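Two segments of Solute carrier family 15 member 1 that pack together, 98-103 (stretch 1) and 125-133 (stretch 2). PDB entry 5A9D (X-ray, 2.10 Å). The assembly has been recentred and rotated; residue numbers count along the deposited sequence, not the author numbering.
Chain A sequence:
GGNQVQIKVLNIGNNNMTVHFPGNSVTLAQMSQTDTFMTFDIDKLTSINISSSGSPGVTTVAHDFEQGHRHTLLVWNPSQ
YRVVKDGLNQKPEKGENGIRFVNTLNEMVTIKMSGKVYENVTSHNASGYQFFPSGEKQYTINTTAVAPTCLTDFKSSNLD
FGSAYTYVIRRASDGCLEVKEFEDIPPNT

Stretch 1, residues 98-103: GIRFVN
Stretch 2 (125-133) NASGYQFFP

How do the two segments lie against each other? Residues 98-103 form one continuous strand with extended backbone angles, from -84/129 at Gly 98 to -128/156 at Arg 100. The second segment runs antiparallel to it but pairs in two separate ladders. In the first, Gly 98 faces Phe 131 as a non-hydrogen-bonded pair (CA to CA 4.5 Å) and Ile 99 faces Gln 130 as a hydrogen-bonded pair (5.5 Å between CA atoms). In the second, Val 102 faces Ala 126 with their CA atoms 4.3 Å apart. Between the ladders the register slips by one residue, and 132° separates the N-to-C directions of strands 98-103 and 130-132.

Which backbone donors and acceptors are satisfied? Ile 99 uses both its polar atoms on Gln 130: Ile 99 N donates to Gln 130 O at 2.8 Å, and Gln 130 N donates back to Ile 99 O at 3.1 Å. At the far end Asn 103 N donates to Asn 125 O at 3.0 Å, while the return bond from Asn 125 N to Asn 103 O is weak, 3.5 Å long and bent to 140°. CA-H groups supplement these bonds, with Tyr 129 CA 3.3 Å from Ile 99 O and Val 102 CA 3.3 Å from Asn 125 O.

What does Phe 101 bond to where the register slips? Ser 127 serves it with both backbone and side chain. Ser 127 N donates to Phe 101 O at 2.9 Å, and Phe 101 N donates to Ser 127 OG, also at 2.9 Å and nearly straight at 173°. The hydroxyl thus accepts where a paired strand would offer a carbonyl. With chi1 at 67° (p), it also donates within its own segment, from Ser 127 OG to Gly 128 O at 2.9 Å. The carbonyl of Ser 127 is left for a water, which donates to Ser 127 O at 2.8 Å and accepts from Arg 100 NH1 at 3.1 Å.

How do Arg 100 and Tyr 129 pack without a direct hydrogen bond? Arg 100 (p, t, t, with chi4 -166°) lays its aliphatic portion over the phenol of Tyr 129 (chi1 m, chi2 -86°), placing Arg 100 CG 4.0 Å from the ring centroid, over the face. Arg 100 NE and Tyr 129 OH are 3.4 Å apart, but the angle is poor; both atoms are hydrogen-bonded elsewhere in the structure.

Where do apolar groups close the contact? Gly 98 CA sits over the face of the Phe 131 ring (chi1 m, chi2 78°), 3.8 Å from its centroid; a CB on Gly 98 would come within 2.9 Å of Phe 131 CE2, a clash. Ile 99 (m, t) brings CD1 to 3.8 Å from Phe 132 CD1, and Val 102 CG2 meets Ala 126 CB at 3.7 Å.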

# COMPACT_ATOMS: atom_id res chain seq x y z
N GLY A 98 10.44 10.55 -6.69
CA GLY A 98 9.68 9.32 -6.61
C GLY A 98 9.26 8.92 -8.00
O GLY A 98 8.72 9.74 -8.74
N ILE A 99 9.52 7.68 -8.39
CA ILE A 99 9.11 7.19 -9.71
C ILE A 99 8.35 5.88 -9.54
O ILE A 99 8.81 4.98 -8.84
CB ILE A 99 10.31 7.04 -10.69
CG1 ILE A 99 11.01 8.39 -10.97
CG2 ILE A 99 9.90 6.35 -12.02
CD1 ILE A 99 12.41 8.26 -11.68
N ARG A 100 7.19 5.78 -10.19
CA ARG A 100 6.44 4.53 -10.21
C ARG A 100 6.14 4.21 -11.69
O ARG A 100 6.19 5.10 -12.54
CB ARG A 100 5.16 4.59 -9.36
CG ARG A 100 4.11 5.51 -9.96
CD ARG A 100 2.79 5.33 -9.26
NE ARG A 100 1.86 6.34 -9.74
CZ ARG A 100 0.72 6.63 -9.16
NH1 ARG A 100 0.33 5.98 -8.07
NH2 ARG A 100 -0.04 7.61 -9.63
N PHE A 101 5.92 2.95 -11.98
CA PHE A 101 5.64 2.52 -13.34
C PHE A 101 4.24 1.94 -13.43
O PHE A 101 3.79 1.28 -12.51
CB PHE A 101 6.67 1.47 -13.80
CG PHE A 101 8.01 2.10 -14.09
CD1 PHE A 101 8.95 2.29 -13.07
CD2 PHE A 101 8.32 2.56 -15.37
CE1 PHE A 101 10.17 2.92 -13.33
CE2 PHE A 101 9.56 3.16 -15.64
CZ PHE A 101 10.46 3.36 -14.62
N VAL A 102 3.56 2.20 -14.56
CA VAL A 102 2.24 1.68 -14.82
C VAL A 102 2.41 0.78 -16.04
O VAL A 102 2.91 1.24 -17.07
CB VAL A 102 1.16 2.78 -15.02
CG1 VAL A 102 -0.13 2.20 -15.63
CG2 VAL A 102 0.85 3.49 -13.71
N ASN A 103 1.95 -0.46 -15.93
CA ASN A 103 2.02 -1.41 -17.03
C ASN A 103 0.69 -1.47 -17.75
O ASN A 103 -0.31 -1.78 -17.12
CB ASN A 103 2.44 -2.79 -16.50
CG ASN A 103 2.49 -3.86 -17.55
OD1 ASN A 103 2.66 -3.58 -18.73
ND2 ASN A 103 2.43 -5.10 -17.14
N ASN A 125 -1.76 -2.05 -13.99
CA ASN A 125 -1.47 -1.84 -12.60
C ASN A 125 -0.25 -0.92 -12.41
O ASN A 125 0.55 -0.73 -13.34
CB ASN A 125 -1.26 -3.18 -11.91
CG ASN A 125 -1.51 -3.15 -10.43
OD1 ASN A 125 -1.82 -2.09 -9.82
ND2 ASN A 125 -1.35 -4.30 -9.81
N ALA A 126 -0.14 -0.33 -11.22
CA ALA A 126 0.95 0.56 -10.90
C ALA A 126 1.82 -0.08 -9.84
O ALA A 126 1.32 -0.75 -8.94
CB ALA A 126 0.42 1.89 -10.37
N SER A 127 3.13 0.19 -9.91
CA SER A 127 4.06 -0.21 -8.87
C SER A 127 3.97 0.88 -7.80
O SER A 127 3.38 1.95 -8.03
CB SER A 127 5.48 -0.18 -9.45
OG SER A 127 5.91 1.15 -9.76
N GLY A 128 4.64 0.66 -6.68
CA GLY A 128 4.79 1.72 -5.69
C GLY A 128 5.90 2.63 -6.19
O GLY A 128 6.55 2.32 -7.19
N TYR A 129 6.11 3.77 -5.54
CA TYR A 129 7.20 4.65 -5.93
C TYR A 129 8.50 4.15 -5.26
O TYR A 129 8.48 3.69 -4.12
CB TYR A 129 6.95 6.08 -5.40
CG TYR A 129 5.83 6.85 -6.07
CD1 TYR A 129 6.06 7.58 -7.23
CD2 TYR A 129 4.55 6.89 -5.51
CE1 TYR A 129 5.04 8.32 -7.84
CE2 TYR A 129 3.53 7.64 -6.11
CZ TYR A 129 3.78 8.34 -7.28
OH TYR A 129 2.80 9.09 -7.89
N GLN A 130 9.64 4.40 -5.92
CA GLN A 130 10.99 4.23 -5.41
C GLN A 130 11.69 5.55 -5.74
O GLN A 130 11.24 6.25 -6.67
CB GLN A 130 11.68 2.99 -5.97
CG GLN A 130 11.01 1.70 -5.47
CD GLN A 130 11.80 0.46 -5.79
OE1 GLN A 130 12.68 0.07 -5.06
NE2 GLN A 130 11.45 -0.20 -6.85
N PHE A 131 12.68 5.95 -4.94
CA PHE A 131 13.29 7.27 -5.01
C PHE A 131 14.73 7.27 -5.49
O PHE A 131 15.52 6.37 -5.20
CB PHE A 131 13.14 7.99 -3.65
CG PHE A 131 11.67 8.25 -3.32
CD1 PHE A 131 10.86 7.24 -2.85
CD2 PHE A 131 11.13 9.53 -3.44
CE1 PHE A 131 9.50 7.47 -2.59
CE2 PHE A 131 9.79 9.77 -3.14
CZ PHE A 131 8.96 8.73 -2.76
N PHE A 132 15.06 8.30 -6.29
CA PHE A 132 16.33 8.44 -7.00
C PHE A 132 16.86 9.83 -6.91
O PHE A 132 16.07 10.78 -6.91
CB PHE A 132 16.14 8.09 -8.51
CG PHE A 132 15.56 6.71 -8.74
CD1 PHE A 132 14.18 6.51 -8.76
CD2 PHE A 132 16.39 5.60 -8.90
CE1 PHE A 132 13.65 5.22 -8.87
CE2 PHE A 132 15.85 4.33 -9.08
CZ PHE A 132 14.49 4.15 -9.08
N PRO A 133 18.21 10.01 -6.93
CA PRO A 133 18.76 11.38 -6.97
C PRO A 133 18.40 12.04 -8.32
O PRO A 133 18.11 11.32 -9.29
CB PRO A 133 20.27 11.16 -6.85
CG PRO A 133 20.44 9.76 -6.34
CD PRO A 133 19.30 9.01 -6.94
O HOH W 1 1.66 3.65 -6.59